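Local coordinates for beta-N-acetylhexosaminidase (Bacteroides fragilis, PDB 4PYS), which probably hydrolyses terminal beta-linked N-acetylhexosamine residues from glycans, as a member of glycoside hydrolase family 20, at residues E468-D471 with E472-K476; Y401-A404 with R405-D408; I210-A213 with A214-I218; E443-I446 with D447-F451. One frame throughout, in Å; residues are numbered along the deposited sequence.

All four contacts are local, each within one continuous stretch. Interaction 4 is the buried one: two arginines bind backbone carbonyls just before the short helix 447-450. Interaction 2 lies at the surface, in the loop that leads to helix 409-415; a tyrosine and an arginine meet there face to face. Interactions 1 and 3 are partly buried and mark the start of one helix and the end of another. Interaction 1 caps the start of helix 470-486, and interaction 3 closes helix 203-214 before strand 219-223. Interactions 2 and 4 are nearest neighbours, about 6 Å apart at their nearest atoms. Interactions 2, 3 and 4 fall in the family 20 catalytic range.

Interaction 1 of 4, residues E468-D471 with E472-K476; sequences ENFD and EFYGK. With FMT (formic acid), chain K.
N469 caps helix 470-486 through E472. N469 is the N-cap residue. Its OD1 accepts from E472 N at 2.9 Å, nearly in line with the side-chain C=O. The CG of N469 stands between its own N and carbonyl carbon (chi1 60°), which turns the amide oxygen back over the first turn. Backbone bonds follow at once: F473 N donates to N469 O, and Y474 N to F470 O.

The tight side is aromatic. The CB of Y474 sits over one face of the F470 ring, 4.0 Å from its centroid, as a CH-pi contact. The two side chains run alongside and point the same way. Their rings are near parallel, 18° apart, but slid so far that they barely overlap. F470 and F473 are buried. The F473 ring stacks with Y413, and L409 of helix 409-415 touches all three aromatic residues.

The looser side is polar. E472 is exposed and reaches back toward E468, where its OE1 lies 3.8 Å from E468 CG. E468 is extended and ends in a salt bridge, OE2 to K476 NZ at 3.1 Å. The lysine comes from the opposite direction and meets OE2 from above the carboxylate plane. K476 NZ also bonds T14 OG1, and has a weak bond to formic acid. The OE2 of E468 also lies at the edge of the F473 ring.

E468 OE2 and E472 OE1 are like charges 5.1 Å apart. The helix N-terminus would probably favour the charge on E472. E468 also has E459 close to its OE1, so the K476 salt bridge probably helps to offset the repulsion.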
loop_
_atom_site.group_PDB
_atom_site.type_symbol
_atom_site.label_atom_id
_atom_site.label_comp_id
_atom_site.label_asym_id
_atom_site.label_seq_id
_atom_site.Cartn_x
_atom_site.Cartn_y
_atom_site.Cartn_z
ATOM N N GLU A 468 23.100 -0.267 -9.781
ATOM C CA GLU A 468 23.282 -0.901 -8.484
ATOM C C GLU A 468 23.052 -2.392 -8.685
ATOM O O GLU A 468 21.914 -2.822 -8.896
ATOM C CB GLU A 468 22.275 -0.356 -7.469
ATOM C CG GLU A 468 22.464 -0.971 -6.075
ATOM C CD GLU A 468 21.376 -0.553 -5.108
ATOM O OE1 GLU A 468 20.384 0.065 -5.558
ATOM O OE2 GLU A 468 21.498 -0.861 -3.905
ATOM N N ASN A 469 24.111 -3.191 -8.631
ATOM C CA ASN A 469 23.937 -4.611 -8.926
ATOM C C ASN A 469 23.429 -5.372 -7.704
ATOM O O ASN A 469 23.303 -4.796 -6.612
ATOM C CB ASN A 469 25.208 -5.239 -9.533
ATOM C CG ASN A 469 26.415 -5.132 -8.619
ATOM O OD1 ASN A 469 26.295 -5.243 -7.402
ATOM N ND2 ASN A 469 27.586 -4.908 -9.201
ATOM N N PHE A 470 23.082 -6.638 -7.900
ATOM C CA PHE A 470 22.440 -7.391 -6.837
ATOM C C PHE A 470 23.400 -7.577 -5.679
ATOM O O PHE A 470 22.986 -7.579 -4.517
ATOM C CB PHE A 470 21.977 -8.770 -7.319
ATOM C CG PHE A 470 21.373 -9.598 -6.215
ATOM C CD1 PHE A 470 20.060 -9.381 -5.816
ATOM C CD2 PHE A 470 22.139 -10.532 -5.533
ATOM C CE1 PHE A 470 19.500 -10.129 -4.771
ATOM C CE2 PHE A 470 21.601 -11.281 -4.496
ATOM C CZ PHE A 470 20.276 -11.073 -4.114
ATOM N N ASP A 471 24.677 -7.774 -5.990
ATOM C CA ASP A 471 25.647 -8.034 -4.936
ATOM C C ASP A 471 25.725 -6.820 -4.016
ATOM O O ASP A 471 25.769 -6.964 -2.793
ATOM C CB ASP A 471 27.028 -8.351 -5.505
ATOM C CG ASP A 471 27.052 -9.628 -6.312
ATOM O OD1 ASP A 471 26.310 -10.579 -5.980
ATOM O OD2 ASP A 471 27.828 -9.679 -7.287
ATOM N N GLU A 472 25.726 -5.619 -4.595
ATOM C CA GLU A 472 25.756 -4.414 -3.769
ATOM C C GLU A 472 24.475 -4.236 -2.963
ATOM O O GLU A 472 24.517 -3.912 -1.767
ATOM C CB GLU A 472 25.998 -3.158 -4.615
ATOM C CG GLU A 472 25.961 -1.890 -3.771
ATOM C CD GLU A 472 26.314 -0.634 -4.552
ATOM O OE1 GLU A 472 26.271 -0.679 -5.800
ATOM O OE2 GLU A 472 26.637 0.391 -3.914
ATOM N N PHE A 473 23.340 -4.442 -3.622
ATOM C CA PHE A 473 22.053 -4.311 -2.961
ATOM C C PHE A 473 21.898 -5.326 -1.826
ATOM O O PHE A 473 21.481 -4.975 -0.725
ATOM C CB PHE A 473 20.930 -4.503 -3.961
ATOM C CG PHE A 473 19.600 -4.639 -3.307
ATOM C CD1 PHE A 473 18.976 -3.522 -2.774
ATOM C CD2 PHE A 473 18.996 -5.884 -3.192
ATOM C CE1 PHE A 473 17.742 -3.647 -2.135
ATOM C CE2 PHE A 473 17.769 -6.010 -2.564
ATOM C CZ PHE A 473 17.156 -4.890 -2.034
ATOM N N TYR A 474 22.240 -6.579 -2.092
ATOM C CA TYR A 474 22.124 -7.625 -1.074
ATOM C C TYR A 474 23.055 -7.344 0.117
ATOM O O TYR A 474 22.705 -7.603 1.274
ATOM C CB TYR A 474 22.420 -8.982 -1.720
ATOM C CG TYR A 474 22.276 -10.170 -0.797
ATOM C CD1 TYR A 474 21.179 -10.294 0.050
ATOM C CD2 TYR A 474 23.219 -11.179 -0.803
ATOM C CE1 TYR A 474 21.047 -11.406 0.892
ATOM C CE2 TYR A 474 23.099 -12.282 0.026
ATOM C CZ TYR A 474 22.008 -12.387 0.867
ATOM O OH TYR A 474 21.897 -13.489 1.691
ATOM N N GLY A 475 24.239 -6.803 -0.158
ATOM C CA GLY A 475 25.150 -6.426 0.912
ATOM C C GLY A 475 24.529 -5.380 1.826
ATOM O O GLY A 475 24.713 -5.419 3.047
ATOM N N LYS A 476 23.784 -4.447 1.239
ATOM C CA LYS A 476 23.103 -3.414 2.015
ATOM C C LYS A 476 21.996 -4.025 2.861
ATOM O O LYS A 476 21.853 -3.680 4.033
ATOM C CB LYS A 476 22.487 -2.359 1.086
ATOM C CG LYS A 476 23.519 -1.514 0.320
ATOM C CD LYS A 476 22.751 -0.489 -0.554
ATOM C CE LYS A 476 23.690 0.274 -1.453
ATOM N NZ LYS A 476 22.951 1.306 -2.214
HETATM C C FMT K . 22.926 3.935 1.217
HETATM O O1 FMT K . 23.489 3.719 0.134
HETATM O O2 FMT K . 23.142 4.912 1.946
HETATM O O HOH W 1 26.511 -1.855 -7.915
#

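Interaction 2 of 4, residues Y401-A404 with R405-D408; sequences YTQA and RTFD. With FMT (formic acid), chain H.
The ring of Y401 and the guanidinium of R405 lie face to face, their planes 23° apart. Y401 CD1 sits over the centre of one guanidinium face, and R405 NH1 lies over the ring, offset toward its rim. The closest pair is Y401 CE1 to R405 NH2 at 3.5 Å. R405 CB lies at the ring edge. At the guanidinium edge are formic acid and a water. R405 NH2 donates to the formic acid O2 at 2.9 Å, and R405 NE to the water, which also accepts from T402 N. The third nitrogen, NH1, bonds G400 O. In this crystal all three nitrogens are bonded, which probably limits rotation of the group. A bend at chi3 (-64°) places it over the ring.

Behind it the chain turns. R405 N donates to T402 O at 3.0 Å. T406 OG1 donates to Q403 O at 2.8 Å, and T406 N adds a weak bond to the same oxygen. T406 CG2 packs on T402 O at 3.3 Å.

The turn belongs to the loop between helices 386-389 and 409-415. Y387 OH bonds A404 O, Y401 OH bonds N392, and R364 of helix 363-366 touches A404 and R405. D408 then caps helix 409-415.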
loop_
_atom_site.group_PDB
_atom_site.type_symbol
_atom_site.label_atom_id
_atom_site.label_comp_id
_atom_site.label_asym_id
_atom_site.label_seq_id
_atom_site.Cartn_x
_atom_site.Cartn_y
_atom_site.Cartn_z
ATOM N N TYR A 401 0.469 -22.775 -2.901
ATOM C CA TYR A 401 1.545 -22.217 -3.715
ATOM C C TYR A 401 2.510 -23.314 -4.189
ATOM O O TYR A 401 3.312 -23.834 -3.408
ATOM C CB TYR A 401 2.291 -21.126 -2.933
ATOM C CG TYR A 401 1.397 -19.986 -2.504
ATOM C CD1 TYR A 401 1.187 -18.901 -3.335
ATOM C CD2 TYR A 401 0.754 -20.005 -1.267
ATOM C CE1 TYR A 401 0.369 -17.859 -2.951
ATOM C CE2 TYR A 401 -0.072 -18.971 -0.876
ATOM C CZ TYR A 401 -0.268 -17.905 -1.724
ATOM O OH TYR A 401 -1.087 -16.864 -1.341
ATOM N N THR A 402 2.416 -23.683 -5.465
ATOM C CA THR A 402 3.355 -24.644 -6.045
ATOM C C THR A 402 4.618 -23.903 -6.463
ATOM O O THR A 402 4.742 -22.706 -6.232
ATOM C CB THR A 402 2.776 -25.346 -7.289
ATOM O OG1 THR A 402 2.550 -24.382 -8.326
ATOM C CG2 THR A 402 1.470 -26.039 -6.956
ATOM N N GLN A 403 5.548 -24.618 -7.087
ATOM C CA GLN A 403 6.783 -24.010 -7.582
ATOM C C GLN A 403 6.520 -22.788 -8.460
ATOM O O GLN A 403 7.265 -21.805 -8.426
ATOM C CB GLN A 403 7.580 -25.050 -8.372
ATOM C CG GLN A 403 8.935 -24.550 -8.820
ATOM C CD GLN A 403 9.829 -24.185 -7.647
ATOM O OE1 GLN A 403 9.842 -24.875 -6.626
ATOM N NE2 GLN A 403 10.579 -23.096 -7.785
ATOM N N ALA A 404 5.448 -22.848 -9.242
ATOM C CA ALA A 404 5.094 -21.758 -10.153
ATOM C C ALA A 404 4.776 -20.433 -9.449
ATOM O O ALA A 404 4.891 -19.360 -10.054
ATOM C CB ALA A 404 3.937 -22.176 -11.052
ATOM N N ARG A 405 4.358 -20.498 -8.187
ATOM C CA ARG A 405 4.094 -19.274 -7.432
ATOM C C ARG A 405 5.066 -19.141 -6.268
ATOM O O ARG A 405 4.671 -19.020 -5.109
ATOM C CB ARG A 405 2.637 -19.198 -6.968
ATOM C CG ARG A 405 1.655 -19.087 -8.129
ATOM C CD ARG A 405 0.261 -18.675 -7.667
ATOM N NE ARG A 405 -0.336 -19.683 -6.800
ATOM C CZ ARG A 405 -1.281 -19.428 -5.898
ATOM N NH1 ARG A 405 -1.759 -20.407 -5.144
ATOM N NH2 ARG A 405 -1.738 -18.195 -5.743
ATOM N N THR A 406 6.351 -19.182 -6.607
ATOM C CA THR A 406 7.426 -18.915 -5.663
ATOM C C THR A 406 8.425 -18.003 -6.353
ATOM O O THR A 406 8.524 -18.014 -7.586
ATOM C CB THR A 406 8.170 -20.205 -5.229
ATOM O OG1 THR A 406 8.809 -20.820 -6.356
ATOM C CG2 THR A 406 7.198 -21.212 -4.595
ATOM N N PHE A 407 9.160 -17.225 -5.562
ATOM C CA PHE A 407 10.294 -16.444 -6.071
ATOM C C PHE A 407 11.167 -15.924 -4.932
ATOM O O PHE A 407 10.726 -15.871 -3.782
ATOM C CB PHE A 407 9.842 -15.283 -6.986
ATOM C CG PHE A 407 9.030 -14.209 -6.295
ATOM C CD1 PHE A 407 9.655 -13.114 -5.706
ATOM C CD2 PHE A 407 7.644 -14.269 -6.282
ATOM C CE1 PHE A 407 8.920 -12.116 -5.091
ATOM C CE2 PHE A 407 6.901 -13.263 -5.664
ATOM C CZ PHE A 407 7.533 -12.195 -5.075
ATOM N N ASP A 408 12.401 -15.530 -5.243
ATOM C CA ASP A 408 13.272 -15.035 -4.187
ATOM C C ASP A 408 13.788 -13.622 -4.437
ATOM O O ASP A 408 13.308 -12.916 -5.331
ATOM C CB ASP A 408 14.420 -16.045 -3.903
ATOM C CG ASP A 408 15.474 -16.087 -5.001
ATOM O OD1 ASP A 408 15.402 -15.300 -5.969
ATOM O OD2 ASP A 408 16.406 -16.917 -4.885
HETATM C C FMT H . -1.697 -14.844 -8.091
HETATM O O1 FMT H . -1.366 -14.930 -9.271
HETATM O O2 FMT H . -1.747 -15.812 -7.324
HETATM O O HOH W 2 0.458 -22.415 -7.481
#

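Interaction 3 of 4, residues I210-A213 with A214-I218; sequences IGYA and ADRGI
A213 and I218 are joined by a Schellman motif that ends helix 203-214, with G217 as its C-prime residue at positive phi. The motif turns the chain from this helix into strand 219-223 of the parallel barrel sheet.

The backbone bonds come first. I218 N donates to A213 O at 3.0 Å. R216 N reaches the same oxygen at 2.9 Å from the opposite face of the carbonyl plane. G217 N bonds A214 O and completes the motif. A water links I210 O to I218 O across the turn.

The apolar part is small. A213 CB meets I218 CB at 3.9 Å, and I153 and A156 of helix 146-158 pack on this pair.

The charged and aromatic part is a cation-pi stack. The R216 guanidinium lies flat on the Y212 ring, planes 4° apart, with R216 CZ 3.6 Å from the ring centroid. Bends at chi2 and chi3 (76°) curl the arginine onto the ring. Its NH2 forms salt bridges with D154 and E48, which probably balance its charge, while D215 pairs with R44.

R216 NE donates to Y212 O at 2.8 Å; the oxygen lies in the guanidinium plane, while NE stands above the carbonyl plane.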
loop_
_atom_site.group_PDB
_atom_site.type_symbol
_atom_site.label_atom_id
_atom_site.label_comp_id
_atom_site.label_asym_id
_atom_site.label_seq_id
_atom_site.Cartn_x
_atom_site.Cartn_y
_atom_site.Cartn_z
ATOM N N ILE A 210 -6.398 6.207 10.194
ATOM C CA ILE A 210 -6.176 7.303 9.251
ATOM C C ILE A 210 -5.272 8.381 9.846
ATOM O O ILE A 210 -4.405 8.917 9.157
ATOM C CB ILE A 210 -7.516 7.950 8.817
ATOM C CG1 ILE A 210 -8.331 6.953 8.005
ATOM C CG2 ILE A 210 -7.267 9.218 7.994
ATOM C CD1 ILE A 210 -7.683 6.607 6.697
ATOM N N GLY A 211 -5.482 8.701 11.121
ATOM C CA GLY A 211 -4.675 9.710 11.785
ATOM C C GLY A 211 -3.243 9.235 11.946
ATOM O O GLY A 211 -2.294 9.988 11.711
ATOM N N TYR A 212 -3.082 7.976 12.335
ATOM C CA TYR A 212 -1.752 7.376 12.491
ATOM C C TYR A 212 -0.982 7.408 11.178
ATOM O O TYR A 212 0.209 7.750 11.122
ATOM C CB TYR A 212 -1.909 5.934 12.979
ATOM C CG TYR A 212 -0.614 5.188 13.224
ATOM C CD1 TYR A 212 0.042 5.289 14.443
ATOM C CD2 TYR A 212 -0.057 4.367 12.241
ATOM C CE1 TYR A 212 1.230 4.604 14.680
ATOM C CE2 TYR A 212 1.140 3.669 12.475
ATOM C CZ TYR A 212 1.764 3.796 13.696
ATOM O OH TYR A 212 2.941 3.117 13.939
ATOM N N ALA A 213 -1.675 7.054 10.105
ATOM C CA ALA A 213 -1.057 7.033 8.788
ATOM C C ALA A 213 -0.662 8.441 8.351
ATOM O O ALA A 213 0.433 8.646 7.842
ATOM C CB ALA A 213 -1.999 6.401 7.778
ATOM N N ALA A 214 -1.557 9.405 8.550
ATOM C CA ALA A 214 -1.290 10.785 8.145
ATOM C C ALA A 214 -0.029 11.330 8.817
ATOM O O ALA A 214 0.743 12.057 8.191
ATOM C CB ALA A 214 -2.493 11.679 8.451
ATOM N N ASP A 215 0.182 10.958 10.081
ATOM C CA ASP A 215 1.356 11.406 10.828
ATOM C C ASP A 215 2.649 10.877 10.236
ATOM O O ASP A 215 3.731 11.383 10.540
ATOM C CB ASP A 215 1.268 10.979 12.295
ATOM C CG ASP A 215 0.280 11.804 13.079
ATOM O OD1 ASP A 215 0.001 12.942 12.647
ATOM O OD2 ASP A 215 -0.210 11.315 14.120
ATOM N N ARG A 216 2.556 9.847 9.408
ATOM C CA ARG A 216 3.763 9.319 8.784
ATOM C C ARG A 216 3.699 9.303 7.255
ATOM O O ARG A 216 4.364 8.507 6.594
ATOM C CB ARG A 216 4.170 7.963 9.402
ATOM C CG ARG A 216 3.110 6.889 9.427
ATOM C CD ARG A 216 3.245 6.000 10.680
ATOM N NE ARG A 216 2.745 6.705 11.860
ATOM C CZ ARG A 216 3.354 6.723 13.040
ATOM N NH1 ARG A 216 2.833 7.411 14.041
ATOM N NH2 ARG A 216 4.480 6.057 13.219
ATOM N N GLY A 217 2.908 10.215 6.693
ATOM C CA GLY A 217 2.917 10.456 5.259
ATOM C C GLY A 217 2.255 9.394 4.403
ATOM O O GLY A 217 2.531 9.297 3.204
ATOM N N ILE A 218 1.379 8.601 5.014
ATOM C CA ILE A 218 0.735 7.493 4.305
ATOM C C ILE A 218 -0.735 7.794 4.050
ATOM O O ILE A 218 -1.460 8.147 4.975
ATOM C CB ILE A 218 0.830 6.185 5.118
ATOM C CG1 ILE A 218 2.291 5.743 5.242
ATOM C CG2 ILE A 218 0.006 5.085 4.454
ATOM C CD1 ILE A 218 2.978 5.527 3.892
HETATM O O HOH W 3 -4.056 8.959 6.338
#

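Interaction 4 of 4, residues E443-I446 with D447-F451; sequences ESMI and DRRVF
I446 O is gripped by two backbone donors. V450 N reaches it at 3.1 Å in the carbonyl plane. R449 N comes at 3.0 Å from above that plane. The pair closes the first turn of the short helix 447-450. Beside it, the side chains of I446 and V450 run side by side, CG2 to CG2 at 3.7 Å.

The two carbonyls before I446 are taken by arginine side chains. R448 NH2 donates to S444 O at 3.0 Å. The oxygen is in the guanidinium plane, but the nitrogen stands above the carbonyl plane. With chi1 at 74°, R448 CG sits next to both main-chain arms of its own residue, and a bend at chi3 directs the guanidinium to S444. A water bridges the same groups, donating to S444 O and accepting from R448 N and NE. The CG of selenomethionine M445 lies over one guanidinium face, offset toward its rim.

R449 is extended from CG to NE and runs alongside M445. Its NH1 donates to M445 O at 3.0 Å, with the oxygen tilted 30° from the guanidinium plane. M445 CE touches R449 NH2 at 3.4 Å. The arginines also tie the chain end to this turn: R448 NH1 forms a salt bridge with the C-terminal carboxylate (OXT) of D506, and R449 NH1 bonds W505 O, while R449 makes a cation-pi contact with W398.

The turn follows strand 428-435, whose L435 packs on I446, R449 and V450. Helix 146-158 packs against the turn: Y152 touches I446, M155 touches V450, and D447 forms a salt bridge with K151 and a hydrogen bond with Y152.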
loop_
_atom_site.group_PDB
_atom_site.type_symbol
_atom_site.label_atom_id
_atom_site.label_comp_id
_atom_site.label_asym_id
_atom_site.label_seq_id
_atom_site.Cartn_x
_atom_site.Cartn_y
_atom_site.Cartn_z
ATOM N N GLU A 443 -1.112 -13.495 11.664
ATOM C CA GLU A 443 -0.212 -12.351 11.871
ATOM C C GLU A 443 1.250 -12.772 12.058
ATOM O O GLU A 443 2.168 -12.092 11.577
ATOM C CB GLU A 443 -0.653 -11.538 13.092
ATOM C CG GLU A 443 -1.998 -10.836 12.933
ATOM C CD GLU A 443 -2.299 -9.897 14.083
ATOM O OE1 GLU A 443 -1.342 -9.397 14.711
ATOM O OE2 GLU A 443 -3.490 -9.656 14.355
ATOM N N SER A 444 1.459 -13.872 12.775
ATOM C CA SER A 444 2.819 -14.347 13.076
ATOM C C SER A 444 3.556 -14.854 11.835
ATOM O O SER A 444 4.764 -15.138 11.888
ATOM C CB SER A 444 2.768 -15.458 14.116
ATOM O OG SER A 444 2.089 -16.592 13.601
HETATM N N MSE A 445 2.825 -14.974 10.728
HETATM C CA MSE A 445 3.366 -15.535 9.482
HETATM C C MSE A 445 3.676 -14.472 8.449
HETATM O O MSE A 445 4.229 -14.762 7.378
HETATM C CB MSE A 445 2.384 -16.559 8.901
HETATM C CG MSE A 445 2.270 -17.809 9.723
HETATM SE SE MSE A 445 0.729 -18.885 9.210
HETATM C CE MSE A 445 1.130 -19.105 7.373
ATOM N N ILE A 446 3.345 -13.225 8.759
ATOM C CA ILE A 446 3.487 -12.169 7.764
ATOM C C ILE A 446 4.939 -11.756 7.483
ATOM O O ILE A 446 5.355 -11.718 6.323
ATOM C CB ILE A 446 2.645 -10.933 8.126
ATOM C CG1 ILE A 446 1.157 -11.307 8.163
ATOM C CG2 ILE A 446 2.890 -9.808 7.131
ATOM C CD1 ILE A 446 0.226 -10.186 8.653
ATOM N N ASP A 447 5.707 -11.439 8.525
ATOM C CA ASP A 447 7.045 -10.868 8.312
ATOM C C ASP A 447 7.979 -11.766 7.491
ATOM O O ASP A 447 8.762 -11.267 6.686
ATOM C CB ASP A 447 7.723 -10.545 9.650
ATOM C CG ASP A 447 7.193 -9.277 10.288
ATOM O OD1 ASP A 447 6.435 -8.540 9.622
ATOM O OD2 ASP A 447 7.535 -9.022 11.465
ATOM N N ARG A 448 7.901 -13.082 7.682
ATOM C CA ARG A 448 8.850 -13.972 6.999
ATOM C C ARG A 448 8.590 -14.017 5.497
ATOM O O ARG A 448 9.456 -14.420 4.717
ATOM C CB ARG A 448 8.815 -15.378 7.597
ATOM C CG ARG A 448 7.590 -16.184 7.213
ATOM C CD ARG A 448 7.495 -17.438 8.048
ATOM N NE ARG A 448 6.868 -17.186 9.346
ATOM C CZ ARG A 448 6.470 -18.142 10.176
ATOM N NH1 ARG A 448 6.653 -19.413 9.851
ATOM N NH2 ARG A 448 5.887 -17.832 11.329
ATOM N N ARG A 449 7.401 -13.573 5.089
ATOM C CA ARG A 449 7.067 -13.432 3.672
ATOM C C ARG A 449 7.434 -12.040 3.151
ATOM O O ARG A 449 7.950 -11.877 2.040
ATOM C CB ARG A 449 5.552 -13.645 3.486
ATOM C CG ARG A 449 5.106 -15.094 3.580
ATOM C CD ARG A 449 3.639 -15.176 4.031
ATOM N NE ARG A 449 3.144 -16.544 3.906
ATOM C CZ ARG A 449 3.458 -17.532 4.735
ATOM N NH1 ARG A 449 4.255 -17.312 5.777
ATOM N NH2 ARG A 449 2.969 -18.746 4.525
ATOM N N VAL A 450 7.156 -11.028 3.959
ATOM C CA VAL A 450 7.355 -9.647 3.539
ATOM C C VAL A 450 8.838 -9.270 3.433
ATOM O O VAL A 450 9.249 -8.656 2.442
ATOM C CB VAL A 450 6.618 -8.693 4.476
ATOM C CG1 VAL A 450 6.969 -7.241 4.153
ATOM C CG2 VAL A 450 5.098 -8.915 4.350
ATOM N N PHE A 451 9.629 -9.646 4.441
ATOM C CA PHE A 451 11.070 -9.323 4.469
ATOM C C PHE A 451 11.926 -10.531 4.145
ATOM O O PHE A 451 11.668 -11.617 4.654
ATOM C CB PHE A 451 11.462 -8.826 5.866
ATOM C CG PHE A 451 10.933 -7.457 6.180
ATOM C CD1 PHE A 451 9.677 -7.302 6.746
ATOM C CD2 PHE A 451 11.685 -6.329 5.882
ATOM C CE1 PHE A 451 9.179 -6.035 7.019
ATOM C CE2 PHE A 451 11.196 -5.060 6.153
ATOM C CZ PHE A 451 9.943 -4.925 6.724
HETATM O O HOH W 4 4.882 -11.853 11.169
HETATM O O HOH W 5 6.896 -14.317 10.149
#